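Local coordinates for protein RNase NGR3 (Nicotiana glutinosa, PDB 1VD3) that probably cleaves single-stranded RNA as a secreted endoribonuclease of the RNase T2 family and holds a uridine monophosphate in its nucleotide pocket, at residues S67-L72 / G108-F113; E153-S158 / T185-C190; A132-R137 / E145-A150; S158-C163 / I192-R197. All coordinates share one frame; numbering follows the deposited sequence.

Contact 1: S67-L72 / G108-F113; sequences SEISDL and GERAYF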
loop_
_atom_site.group_PDB
_atom_site.type_symbol
_atom_site.label_atom_id
_atom_site.label_comp_id
_atom_site.label_asym_id
_atom_site.label_seq_id
_atom_site.Cartn_x
_atom_site.Cartn_y
_atom_site.Cartn_z
ATOM N N SER A 67 -21.212 -1.668 8.182
ATOM C CA SER A 67 -22.273 -2.487 7.620
ATOM C C SER A 67 -22.176 -2.559 6.100
ATOM O O SER A 67 -22.509 -3.578 5.500
ATOM C CB SER A 67 -23.648 -1.939 8.023
ATOM O OG SER A 67 -23.892 -0.663 7.453
ATOM N N GLU A 68 -21.708 -1.480 5.479
ATOM C CA GLU A 68 -21.590 -1.438 4.025
ATOM C C GLU A 68 -20.489 -2.321 3.451
ATOM O O GLU A 68 -20.505 -2.647 2.263
ATOM C CB GLU A 68 -21.374 0.003 3.562
ATOM C CG GLU A 68 -22.582 0.894 3.758
ATOM C CD GLU A 68 -22.293 2.344 3.438
ATOM O OE1 GLU A 68 -21.728 2.616 2.358
ATOM O OE2 GLU A 68 -22.636 3.213 4.262
ATOM N N ILE A 69 -19.527 -2.703 4.287
ATOM C CA ILE A 69 -18.425 -3.543 3.834
ATOM C C ILE A 69 -18.295 -4.791 4.704
ATOM O O ILE A 69 -17.263 -5.457 4.702
ATOM C CB ILE A 69 -17.088 -2.767 3.864
ATOM C CG1 ILE A 69 -16.819 -2.246 5.277
ATOM C CG2 ILE A 69 -17.132 -1.610 2.871
ATOM C CD1 ILE A 69 -15.452 -1.592 5.443
ATOM N N SER A 70 -19.368 -5.103 5.425
ATOM C CA SER A 70 -19.423 -6.250 6.326
ATOM C C SER A 70 -18.792 -7.530 5.784
ATOM O O SER A 70 -17.982 -8.167 6.457
ATOM C CB SER A 70 -20.880 -6.543 6.695
ATOM O OG SER A 70 -21.509 -5.389 7.215
ATOM N N ASP A 71 -19.180 -7.905 4.572
ATOM C CA ASP A 71 -18.686 -9.123 3.941
ATOM C C ASP A 71 -17.254 -9.045 3.418
ATOM O O ASP A 71 -16.688 -10.053 2.999
ATOM C CB ASP A 71 -19.635 -9.526 2.809
ATOM C CG ASP A 71 -19.746 -8.463 1.733
ATOM O OD1 ASP A 71 -19.820 -7.265 2.080
ATOM O OD2 ASP A 71 -19.770 -8.831 0.543
ATOM N N LEU A 72 -16.671 -7.850 3.444
ATOM C CA LEU A 72 -15.302 -7.656 2.976
ATOM C C LEU A 72 -14.316 -7.592 4.147
ATOM O O LEU A 72 -13.102 -7.693 3.951
ATOM C CB LEU A 72 -15.206 -6.355 2.168
ATOM C CG LEU A 72 -16.123 -6.215 0.947
ATOM C CD1 LEU A 72 -15.867 -4.872 0.280
ATOM C CD2 LEU A 72 -15.871 -7.352 -0.034
ATOM N N GLY A 108 -18.072 5.608 -3.670
ATOM C CA GLY A 108 -18.932 5.260 -2.557
ATOM C C GLY A 108 -18.054 4.459 -1.620
ATOM O O GLY A 108 -17.002 3.971 -2.039
ATOM N N GLU A 109 -18.462 4.308 -0.365
ATOM C CA GLU A 109 -17.639 3.578 0.590
ATOM C C GLU A 109 -17.269 2.161 0.152
ATOM O O GLU A 109 -16.099 1.776 0.196
ATOM C CB GLU A 109 -18.326 3.525 1.955
ATOM C CG GLU A 109 -17.456 2.904 3.027
ATOM C CD GLU A 109 -18.180 2.729 4.345
ATOM O OE1 GLU A 109 -18.590 3.747 4.941
ATOM O OE2 GLU A 109 -18.336 1.569 4.779
ATOM N N ARG A 110 -18.248 1.374 -0.271
ATOM C CA ARG A 110 -17.939 0.012 -0.682
ATOM C C ARG A 110 -17.065 -0.028 -1.938
ATOM O O ARG A 110 -16.179 -0.877 -2.061
ATOM C CB ARG A 110 -19.227 -0.785 -0.910
ATOM C CG ARG A 110 -18.976 -2.261 -1.143
ATOM C CD ARG A 110 -20.270 -3.031 -1.376
ATOM N NE ARG A 110 -19.987 -4.423 -1.710
ATOM C CZ ARG A 110 -19.806 -5.395 -0.821
ATOM N NH1 ARG A 110 -19.885 -5.146 0.483
ATOM N NH2 ARG A 110 -19.528 -6.622 -1.242
ATOM N N ALA A 111 -17.306 0.899 -2.861
ATOM C CA ALA A 111 -16.544 0.955 -4.105
ATOM C C ALA A 111 -15.090 1.285 -3.814
ATOM O O ALA A 111 -14.184 0.769 -4.470
ATOM C CB ALA A 111 -17.139 2.007 -5.044
ATOM N N TYR A 112 -14.879 2.153 -2.827
ATOM C CA TYR A 112 -13.536 2.563 -2.427
ATOM C C TYR A 112 -12.739 1.370 -1.907
ATOM O O TYR A 112 -11.613 1.116 -2.334
ATOM C CB TYR A 112 -13.617 3.634 -1.328
ATOM C CG TYR A 112 -12.266 4.113 -0.830
ATOM C CD1 TYR A 112 -11.468 4.958 -1.608
ATOM C CD2 TYR A 112 -11.779 3.700 0.405
ATOM C CE1 TYR A 112 -10.214 5.376 -1.161
ATOM C CE2 TYR A 112 -10.530 4.108 0.861
ATOM C CZ TYR A 112 -9.752 4.943 0.072
ATOM O OH TYR A 112 -8.511 5.325 0.516
ATOM N N PHE A 113 -13.316 0.637 -0.965
ATOM C CA PHE A 113 -12.597 -0.508 -0.426
ATOM C C PHE A 113 -12.453 -1.653 -1.430
ATOM O O PHE A 113 -11.414 -2.314 -1.478
ATOM C CB PHE A 113 -13.260 -0.973 0.872
ATOM C CG PHE A 113 -13.027 -0.032 2.016
ATOM C CD1 PHE A 113 -13.941 0.972 2.313
ATOM C CD2 PHE A 113 -11.851 -0.107 2.759
ATOM C CE1 PHE A 113 -13.683 1.894 3.336
ATOM C CE2 PHE A 113 -11.584 0.808 3.780
ATOM C CZ PHE A 113 -12.505 1.810 4.067
HETATM O O HOH W 1 -21.051 1.998 -0.537
#

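Contact 2: E153-S158 / T185-C190; sequences EGVGHS and TDFIDC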
loop_
_atom_site.group_PDB
_atom_site.type_symbol
_atom_site.label_atom_id
_atom_site.label_comp_id
_atom_site.label_asym_id
_atom_site.label_seq_id
_atom_site.Cartn_x
_atom_site.Cartn_y
_atom_site.Cartn_z
ATOM N N GLU A 153 6.962 -5.155 -15.341
ATOM C CA GLU A 153 6.548 -6.117 -16.355
ATOM C C GLU A 153 5.183 -6.714 -16.030
ATOM O O GLU A 153 4.359 -6.913 -16.923
ATOM C CB GLU A 153 7.565 -7.253 -16.495
ATOM C CG GLU A 153 7.206 -8.213 -17.625
ATOM C CD GLU A 153 8.163 -9.380 -17.755
ATOM O OE1 GLU A 153 8.217 -10.220 -16.831
ATOM O OE2 GLU A 153 8.861 -9.456 -18.787
ATOM N N GLY A 154 4.951 -6.994 -14.751
ATOM C CA GLY A 154 3.691 -7.580 -14.333
ATOM C C GLY A 154 2.514 -6.623 -14.268
ATOM O O GLY A 154 1.365 -7.039 -14.418
ATOM N N VAL A 155 2.790 -5.341 -14.051
ATOM C CA VAL A 155 1.730 -4.344 -13.962
ATOM C C VAL A 155 1.587 -3.518 -15.238
ATOM O O VAL A 155 0.508 -3.002 -15.535
ATOM C CB VAL A 155 1.977 -3.386 -12.768
ATOM C CG1 VAL A 155 0.968 -2.248 -12.787
ATOM C CG2 VAL A 155 1.874 -4.156 -11.457
ATOM N N GLY A 156 2.674 -3.393 -15.991
ATOM C CA GLY A 156 2.634 -2.620 -17.217
ATOM C C GLY A 156 2.946 -1.155 -16.980
ATOM O O GLY A 156 2.858 -0.335 -17.891
ATOM N N HIS A 157 3.311 -0.823 -15.745
ATOM C CA HIS A 157 3.643 0.550 -15.377
ATOM C C HIS A 157 4.724 0.495 -14.310
ATOM O O HIS A 157 4.774 -0.445 -13.520
ATOM C CB HIS A 157 2.407 1.264 -14.827
ATOM C CG HIS A 157 1.246 1.267 -15.773
ATOM N ND1 HIS A 157 1.157 2.136 -16.839
ATOM C CD2 HIS A 157 0.155 0.470 -15.843
ATOM C CE1 HIS A 157 0.061 1.870 -17.528
ATOM N NE2 HIS A 157 -0.564 0.863 -16.946
ATOM N N SER A 158 5.594 1.497 -14.286
ATOM C CA SER A 158 6.668 1.513 -13.306
ATOM C C SER A 158 6.214 1.983 -11.927
ATOM O O SER A 158 5.526 2.999 -11.787
ATOM C CB SER A 158 7.828 2.385 -13.800
ATOM O OG SER A 158 7.393 3.694 -14.105
ATOM N N THR A 185 -10.477 2.974 -12.706
ATOM C CA THR A 185 -10.693 1.917 -13.685
ATOM C C THR A 185 -9.467 1.039 -13.901
ATOM O O THR A 185 -9.582 -0.185 -13.969
ATOM C CB THR A 185 -11.136 2.503 -15.035
ATOM O OG1 THR A 185 -12.428 3.108 -14.890
ATOM C CG2 THR A 185 -11.208 1.412 -16.098
ATOM N N ASP A 186 -8.293 1.654 -14.001
ATOM C CA ASP A 186 -7.081 0.878 -14.223
ATOM C C ASP A 186 -5.801 1.612 -13.823
ATOM O O ASP A 186 -5.819 2.800 -13.495
ATOM C CB ASP A 186 -7.021 0.466 -15.698
ATOM C CG ASP A 186 -5.818 -0.400 -16.023
ATOM O OD1 ASP A 186 -5.503 -1.317 -15.232
ATOM O OD2 ASP A 186 -5.195 -0.170 -17.083
ATOM N N PHE A 187 -4.691 0.887 -13.839
ATOM C CA PHE A 187 -3.398 1.468 -13.511
ATOM C C PHE A 187 -3.002 2.371 -14.667
ATOM O O PHE A 187 -3.342 2.101 -15.820
ATOM C CB PHE A 187 -2.338 0.374 -13.342
ATOM C CG PHE A 187 -2.484 -0.436 -12.081
ATOM C CD1 PHE A 187 -2.680 -1.815 -12.140
ATOM C CD2 PHE A 187 -2.404 0.177 -10.833
ATOM C CE1 PHE A 187 -2.793 -2.572 -10.974
ATOM C CE2 PHE A 187 -2.515 -0.572 -9.660
ATOM C CZ PHE A 187 -2.710 -1.949 -9.734
ATOM N N ILE A 188 -2.285 3.441 -14.354
ATOM C CA ILE A 188 -1.817 4.385 -15.361
ATOM C C ILE A 188 -0.380 4.732 -15.020
ATOM O O ILE A 188 0.113 4.360 -13.957
ATOM C CB ILE A 188 -2.629 5.694 -15.336
ATOM C CG1 ILE A 188 -2.587 6.302 -13.932
ATOM C CG2 ILE A 188 -4.053 5.434 -15.773
ATOM C CD1 ILE A 188 -3.104 7.723 -13.858
ATOM N N ASP A 189 0.303 5.429 -15.920
ATOM C CA ASP A 189 1.667 5.838 -15.625
ATOM C C ASP A 189 1.526 6.994 -14.641
ATOM O O ASP A 189 0.673 7.869 -14.820
ATOM C CB ASP A 189 2.390 6.315 -16.892
ATOM C CG ASP A 189 2.581 5.203 -17.913
ATOM O OD1 ASP A 189 3.047 4.113 -17.531
ATOM O OD2 ASP A 189 2.272 5.424 -19.105
ATOM N N CYS A 190 2.330 6.992 -13.587
ATOM C CA CYS A 190 2.252 8.066 -12.611
ATOM C C CYS A 190 2.661 9.389 -13.255
ATOM O O CYS A 190 3.684 9.462 -13.937
ATOM C CB CYS A 190 3.174 7.788 -11.426
ATOM S SG CYS A 190 2.582 6.561 -10.218
HETATM O O HOH W 2 -2.626 -1.001 -18.097
HETATM O O HOH W 3 4.327 4.837 -13.332
HETATM O O HOH W 4 5.009 3.986 -15.959
#

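Contact 3: A132-R137 / E145-A150; sequences AEITPR and ESIKKA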
loop_
_atom_site.group_PDB
_atom_site.type_symbol
_atom_site.label_atom_id
_atom_site.label_comp_id
_atom_site.label_asym_id
_atom_site.label_seq_id
_atom_site.Cartn_x
_atom_site.Cartn_y
_atom_site.Cartn_z
ATOM N N ALA A 132 10.458 -13.213 -11.266
ATOM C CA ALA A 132 11.785 -12.675 -11.551
ATOM C C ALA A 132 12.819 -13.205 -10.562
ATOM O O ALA A 132 13.923 -12.672 -10.462
ATOM C CB ALA A 132 11.751 -11.144 -11.502
ATOM N N GLU A 133 12.445 -14.253 -9.836
ATOM C CA GLU A 133 13.313 -14.894 -8.846
ATOM C C GLU A 133 13.640 -14.031 -7.633
ATOM O O GLU A 133 14.648 -14.244 -6.962
ATOM C CB GLU A 133 14.618 -15.362 -9.495
ATOM C CG GLU A 133 14.443 -16.466 -10.522
ATOM C CD GLU A 133 15.746 -17.179 -10.828
ATOM O OE1 GLU A 133 16.707 -16.508 -11.264
ATOM O OE2 GLU A 133 15.809 -18.411 -10.628
ATOM N N ILE A 134 12.783 -13.058 -7.351
ATOM C CA ILE A 134 12.987 -12.182 -6.208
ATOM C C ILE A 134 12.074 -12.666 -5.089
ATOM O O ILE A 134 10.858 -12.487 -5.143
ATOM C CB ILE A 134 12.654 -10.718 -6.569
ATOM C CG1 ILE A 134 13.557 -10.261 -7.716
ATOM C CG2 ILE A 134 12.835 -9.824 -5.353
ATOM C CD1 ILE A 134 13.263 -8.867 -8.217
ATOM N N THR A 135 12.672 -13.298 -4.085
ATOM C CA THR A 135 11.930 -13.833 -2.957
ATOM C C THR A 135 12.498 -13.328 -1.635
ATOM O O THR A 135 13.674 -12.964 -1.546
ATOM C CB THR A 135 11.964 -15.377 -2.971
ATOM O OG1 THR A 135 13.322 -15.826 -2.955
ATOM C CG2 THR A 135 11.284 -15.911 -4.227
ATOM N N PRO A 136 11.663 -13.294 -0.585
ATOM C CA PRO A 136 12.078 -12.829 0.739
ATOM C C PRO A 136 13.286 -13.561 1.326
ATOM O O PRO A 136 13.367 -14.787 1.284
ATOM C CB PRO A 136 10.824 -13.032 1.580
ATOM C CG PRO A 136 9.728 -12.823 0.598
ATOM C CD PRO A 136 10.221 -13.593 -0.601
ATOM N N ARG A 137 14.216 -12.785 1.872
ATOM C CA ARG A 137 15.423 -13.307 2.501
ATOM C C ARG A 137 16.141 -12.131 3.159
ATOM O O ARG A 137 15.954 -10.987 2.754
ATOM C CB ARG A 137 16.326 -14.003 1.469
ATOM C CG ARG A 137 16.759 -13.155 0.278
ATOM C CD ARG A 137 17.516 -13.991 -0.763
ATOM N NE ARG A 137 18.791 -14.498 -0.259
ATOM C CZ ARG A 137 19.595 -15.323 -0.929
ATOM N NH1 ARG A 137 19.263 -15.746 -2.141
ATOM N NH2 ARG A 137 20.736 -15.727 -0.385
ATOM N N GLU A 145 16.814 -2.058 -9.177
ATOM C CA GLU A 145 16.392 -2.149 -10.573
ATOM C C GLU A 145 15.618 -3.417 -10.889
ATOM O O GLU A 145 14.585 -3.368 -11.557
ATOM C CB GLU A 145 17.606 -2.064 -11.509
ATOM C CG GLU A 145 18.173 -0.669 -11.677
ATOM C CD GLU A 145 17.136 0.318 -12.177
ATOM O OE1 GLU A 145 16.470 0.023 -13.192
ATOM O OE2 GLU A 145 16.991 1.391 -11.554
ATOM N N SER A 146 16.123 -4.552 -10.419
ATOM C CA SER A 146 15.466 -5.829 -10.672
ATOM C C SER A 146 14.048 -5.839 -10.111
ATOM O O SER A 146 13.123 -6.352 -10.739
ATOM C CB SER A 146 16.277 -6.979 -10.064
ATOM O OG SER A 146 16.307 -6.911 -8.651
ATOM N N ILE A 147 13.883 -5.263 -8.925
ATOM C CA ILE A 147 12.582 -5.202 -8.274
ATOM C C ILE A 147 11.612 -4.309 -9.049
ATOM O O ILE A 147 10.472 -4.695 -9.313
ATOM C CB ILE A 147 12.737 -4.686 -6.828
ATOM C CG1 ILE A 147 13.498 -5.730 -6.003
ATOM C CG2 ILE A 147 11.369 -4.378 -6.216
ATOM C CD1 ILE A 147 13.945 -5.242 -4.638
ATOM N N LYS A 148 12.064 -3.117 -9.421
ATOM C CA LYS A 148 11.214 -2.199 -10.167
ATOM C C LYS A 148 10.792 -2.778 -11.519
ATOM O O LYS A 148 9.622 -2.697 -11.902
ATOM C CB LYS A 148 11.932 -0.859 -10.370
ATOM C CG LYS A 148 12.100 -0.051 -9.083
ATOM C CD LYS A 148 12.958 1.192 -9.288
ATOM C CE LYS A 148 12.335 2.163 -10.277
ATOM N NZ LYS A 148 11.021 2.684 -9.817
ATOM N N LYS A 149 11.739 -3.371 -12.238
ATOM C CA LYS A 149 11.438 -3.942 -13.547
ATOM C C LYS A 149 10.494 -5.131 -13.451
ATOM O O LYS A 149 9.615 -5.303 -14.299
ATOM C CB LYS A 149 12.722 -4.370 -14.260
ATOM C CG LYS A 149 13.617 -3.218 -14.681
ATOM C CD LYS A 149 14.772 -3.726 -15.538
ATOM C CE LYS A 149 15.717 -2.604 -15.930
ATOM N NZ LYS A 149 16.372 -1.994 -14.738
ATOM N N ALA A 150 10.675 -5.948 -12.422
ATOM C CA ALA A 150 9.828 -7.119 -12.233
ATOM C C ALA A 150 8.376 -6.701 -12.018
ATOM O O ALA A 150 7.453 -7.316 -12.557
ATOM C CB ALA A 150 10.319 -7.933 -11.047
#

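Contact 4: S158-C163 / I192-R197; sequences SPYIEC and IFPHGR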
loop_
_atom_site.group_PDB
_atom_site.type_symbol
_atom_site.label_atom_id
_atom_site.label_comp_id
_atom_site.label_asym_id
_atom_site.label_seq_id
_atom_site.Cartn_x
_atom_site.Cartn_y
_atom_site.Cartn_z
ATOM N N SER A 158 5.594 1.497 -14.286
ATOM C CA SER A 158 6.668 1.513 -13.306
ATOM C C SER A 158 6.214 1.983 -11.927
ATOM O O SER A 158 5.526 2.999 -11.787
ATOM C CB SER A 158 7.828 2.385 -13.800
ATOM O OG SER A 158 7.393 3.694 -14.105
ATOM N N PRO A 159 6.586 1.230 -10.885
ATOM C CA PRO A 159 6.213 1.588 -9.517
ATOM C C PRO A 159 7.259 2.520 -8.922
ATOM O O PRO A 159 8.341 2.696 -9.490
ATOM C CB PRO A 159 6.216 0.243 -8.810
ATOM C CG PRO A 159 7.396 -0.425 -9.442
ATOM C CD PRO A 159 7.188 -0.118 -10.920
ATOM N N TYR A 160 6.919 3.126 -7.792
ATOM C CA TYR A 160 7.845 3.985 -7.066
ATOM C C TYR A 160 8.080 3.194 -5.788
ATOM O O TYR A 160 7.123 2.768 -5.141
ATOM C CB TYR A 160 7.206 5.328 -6.724
ATOM C CG TYR A 160 7.976 6.105 -5.677
ATOM C CD1 TYR A 160 9.124 6.824 -6.009
ATOM C CD2 TYR A 160 7.563 6.104 -4.345
ATOM C CE1 TYR A 160 9.840 7.527 -5.035
ATOM C CE2 TYR A 160 8.268 6.796 -3.368
ATOM C CZ TYR A 160 9.402 7.507 -3.719
ATOM O OH TYR A 160 10.079 8.204 -2.753
ATOM N N ILE A 161 9.341 2.984 -5.429
ATOM C CA ILE A 161 9.658 2.215 -4.233
ATOM C C ILE A 161 10.117 3.089 -3.078
ATOM O O ILE A 161 11.023 3.909 -3.227
ATOM C CB ILE A 161 10.784 1.183 -4.495
ATOM C CG1 ILE A 161 10.439 0.302 -5.700
ATOM C CG2 ILE A 161 11.003 0.335 -3.256
ATOM C CD1 ILE A 161 9.195 -0.538 -5.525
ATOM N N GLU A 162 9.484 2.908 -1.926
ATOM C CA GLU A 162 9.857 3.641 -0.732
ATOM C C GLU A 162 10.577 2.639 0.154
ATOM O O GLU A 162 10.085 1.531 0.364
ATOM C CB GLU A 162 8.622 4.161 0.000
ATOM C CG GLU A 162 8.963 4.968 1.239
ATOM C CD GLU A 162 7.734 5.403 1.996
ATOM O OE1 GLU A 162 6.619 5.250 1.452
ATOM O OE2 GLU A 162 7.884 5.903 3.128
ATOM N N CYS A 163 11.743 3.023 0.658
ATOM C CA CYS A 163 12.526 2.142 1.519
ATOM C C CYS A 163 12.708 2.739 2.898
ATOM O O CYS A 163 12.703 3.957 3.062
ATOM C CB CYS A 163 13.919 1.906 0.917
ATOM S SG CYS A 163 13.902 1.055 -0.685
ATOM N N ILE A 192 3.482 11.989 -11.631
ATOM C CA ILE A 192 4.567 12.410 -10.755
ATOM C C ILE A 192 4.770 11.327 -9.697
ATOM O O ILE A 192 3.884 10.511 -9.466
ATOM C CB ILE A 192 4.239 13.730 -10.015
ATOM C CG1 ILE A 192 2.925 13.571 -9.241
ATOM C CG2 ILE A 192 4.151 14.884 -11.003
ATOM C CD1 ILE A 192 2.596 14.736 -8.352
ATOM N N PHE A 193 5.945 11.320 -9.070
ATOM C CA PHE A 193 6.263 10.355 -8.018
ATOM C C PHE A 193 6.635 11.127 -6.757
ATOM O O PHE A 193 6.927 12.321 -6.822
ATOM C CB PHE A 193 7.479 9.504 -8.403
ATOM C CG PHE A 193 7.209 8.476 -9.459
ATOM C CD1 PHE A 193 6.307 7.444 -9.232
ATOM C CD2 PHE A 193 7.903 8.509 -10.663
ATOM C CE1 PHE A 193 6.100 6.452 -10.187
ATOM C CE2 PHE A 193 7.705 7.521 -11.628
ATOM C CZ PHE A 193 6.802 6.490 -11.385
ATOM N N PRO A 194 6.602 10.463 -5.588
ATOM C CA PRO A 194 6.973 11.164 -4.354
ATOM C C PRO A 194 8.476 11.479 -4.451
ATOM O O PRO A 194 9.160 10.961 -5.334
ATOM C CB PRO A 194 6.661 10.135 -3.270
ATOM C CG PRO A 194 5.489 9.392 -3.850
ATOM C CD PRO A 194 5.931 9.186 -5.282
ATOM N N HIS A 195 8.993 12.296 -3.540
ATOM C CA HIS A 195 10.403 12.675 -3.592
ATOM C C HIS A 195 11.329 12.104 -2.518
ATOM O O HIS A 195 12.247 12.785 -2.060
ATOM C CB HIS A 195 10.509 14.202 -3.601
ATOM C CG HIS A 195 9.972 14.830 -4.848
ATOM N ND1 HIS A 195 9.654 16.169 -4.931
ATOM C CD2 HIS A 195 9.712 14.306 -6.069
ATOM C CE1 HIS A 195 9.221 16.442 -6.148
ATOM N NE2 HIS A 195 9.246 15.328 -6.859
ATOM N N GLY A 196 11.099 10.859 -2.117
ATOM C CA GLY A 196 11.965 10.251 -1.121
ATOM C C GLY A 196 13.222 9.737 -1.804
ATOM O O GLY A 196 13.288 9.707 -3.033
ATOM N N ARG A 197 14.224 9.341 -1.026
ATOM C CA ARG A 197 15.462 8.830 -1.604
ATOM C C ARG A 197 16.173 7.877 -0.651
ATOM O O ARG A 197 17.402 7.876 -0.551
ATOM C CB ARG A 197 16.388 9.993 -1.990
ATOM C CG ARG A 197 16.797 10.907 -0.842
ATOM C CD ARG A 197 17.572 12.108 -1.376
ATOM N NE ARG A 197 17.946 13.050 -0.324
ATOM C CZ ARG A 197 18.908 12.840 0.570
ATOM N NH1 ARG A 197 19.607 11.711 0.550
ATOM N NH2 ARG A 197 19.176 13.766 1.482
#

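Contact 1: S67-L72 / G108-F113
The N-terminal turn of helix 109-123 in the RNase T2 fold, with Gly108 at its N-cap, meets the loop 67-72 that leads into helix 73-79. Arg110 dominates. With CG anti to its backbone N (chi1 -172°) and the chain extended as far as NE, it stretches across the loop and grips Asp71 end-on: Arg110 NH1 lies 2.7 Å from Asp71 OD1, and Arg110 NH2 2.9 Å from Asp71 OD2. Carboxylate and guanidinium planes are only 9° apart, and each oxygen uses its syn lone pair, so the salt bridge is nearly flat. A second hydrogen of Arg110 NH1 reaches Glu68 O at 3.1 Å, again in the guanidinium plane and on a carbonyl lone pair. Leu72 CD1 rests over one guanidinium face, displaced from its centre. On the buried flank, Ile69 CD1 sits over the centre of the Phe113 ring, 4.3 Å above its plane, among Trp94, Trp98 and Met76. Glu68 and Glu109 stack their carboxylates, with OE2 of Glu68 4.1 Å from OE1 of Glu109; the latter oxygen accepts a bond from Asp65 N, while a water joins Glu68 OE1 to Arg110 N. Three bonds therefore fix the rotation of the guanidinium and tie the loop to the helix, whereas the cluster of Glu68, Glu109 and Asp65 carboxylates may raise the proton affinity of one of them.

Contact 2: E153-S158 / T185-C190
The imidazole of His157 stands with its flat side to the chain of 185-190 and its ND1 edge to Asp189. CG lies anti to the carbonyl carbon (chi1 -57°), carrying the ring across to the segment around Phe187 and Ile188. There Ile188 C sits 3.5 Å above one face, off the ring centre, and CD2 of His157 touches CB of Phe187 at 3.5 Å. From His157 ND1 a nearly straight hydrogen bond (177°) runs 2.8 Å to Asp189 OD1. The acceptor lies in the ring plane, yet the carboxylate is turned 69° against the ring and is met from above its own plane. Val155 CG1, at the end of helix 144-155, makes a CH-pi contact over the face of the Phe187 ring, 4.2 Å from its centroid. Gly156, with positive phi, lets the chain leave the helix. Backbone bonds from Ile188 to Cys179 and the Cys179-Cys190 disulfide hold 185-190 to strand 171-181, so the contact joins the helix end to the antiparallel sheet. Waters link Ser158 to Asp189 and Cys190, and His157 NE2 to Asp186 OD2. Since ND1 donates, its proton is fixed there, and the two nearby aspartates would tend to stabilise a positively charged imidazole.

Contact 3: A132-R137 / E145-A150
Segment 132-137 is an irregular chain leaving helix 125-131, whereas 145-150 is helical throughout, part of helix 144-155. They approach most closely at one end, where the CA atoms of Ala132 and Ala150 are 5.9 Å apart; between Ile134 and Ile147 the CA separation is 7.3 Å. Glu133, with a positive phi of 67°, is the C-prime residue of a Schellman motif: its N bonds to Lys130 O and the N of Ile134 to Leu129 O. This reversal ends helix 125-131 and turns the next residue, Ile134, back toward the second helix. Ala132 and Ala150 meet methyl to methyl, CB to CB at 3.5 Å, and their small size is what allows the backbones to come so near. Ile134 carries the rest. Its CG1 is anti to the carbonyl carbon (chi1 -60°) and chi2 is extended, so CD1 is thrust end-on at the helix surface. Ile134 CD1 lands 3.6 Å from Ser146 O and 3.8 Å from Ile147 CG1, with Ala150 CB at 4.2 Å, further along the helix. Here the connection between two successive helices of the RNase T2 fold folds back on the second of them, away from the nucleotide pocket. The two isoleucines cross at about a right angle, and Leu129 and strand 202-205 complete the apolar surroundings: Ile134 touches Phe205 and Ile147 touches Ile203. Ser146 suits the border of this patch, for its OG, also 3.6 Å from Ile134 CD1, bonds back to Thr143 O near the start of the helix.

Contact 4: S158-C163 / I192-R197
Apolar packing makes up most of this contact, and the Tyr160 ring is its centre. Tyr160 points from strand 160-165 toward the loop 192-197, with CG anti to the backbone N (chi1 165°), so that the ring lies along the loop. The Pro194 ring lies over one face: its CD is 3.7 Å from the Tyr160 ring centroid and only 15° off the ring normal, a CH-pi contact for which the polarised CD hydrogens of a proline are well suited. Pro194 CB and CG continue the cover toward CE2. Beside the proline, the Phe193 and Tyr160 side chains run antiparallel, alongside one another, and CD1 of Phe193 presses on CB of Tyr160 at 3.4 Å. The far end of the phenyl ring reaches the bend before the strand, where Ser158 O lies at its edge, 3.7 Å from CZ of Phe193. Strand 160-165 pairs with 171-181 in the antiparallel sheet of the RNase T2 fold, and Tyr177 of that partner meets the Tyr160 ring edge-to-face. The loop packed on it approaches the nucleotide pocket: the Pro194 side chain is about 6 Å from the bound 2'-UMP and touches Tyr12, a pocket residue. The polar part is slight. Gly196 N donates a weak hydrogen bond to Tyr160 OH, 2.9 Å long and bent to 130°. Having no side chain, Gly196 can bring its CA to 3.2 Å from Tyr160 OH. Near the strand end, the disulfide from Cys163 to Cys199, two residues beyond Arg197, ties the continuation of this loop to the strand.

How the contacts relate
From the N terminus, contact 1 comes first, closing a loop of 35 residues, just over half of them helical, and joining the approach to helix 73-79 to helix 109-123. Contact 3 follows as a short closure between the chain leaving helix 125-131 and helix 144-155. That helix runs on into contact 2, and Ser158 then belongs to both contacts 2 and 4. These two cross along the chain, 153-158 with 185-190 and 158-163 with 192-197, so the segment after strand 171-181 runs past the helix end and then strand 160-165. Contacts 3 and 4 touch where Lys148 NZ lies 2.7 Å from Pro159 O. Contact 1 stands apart, across the chain's centre from contacts 3 and 4.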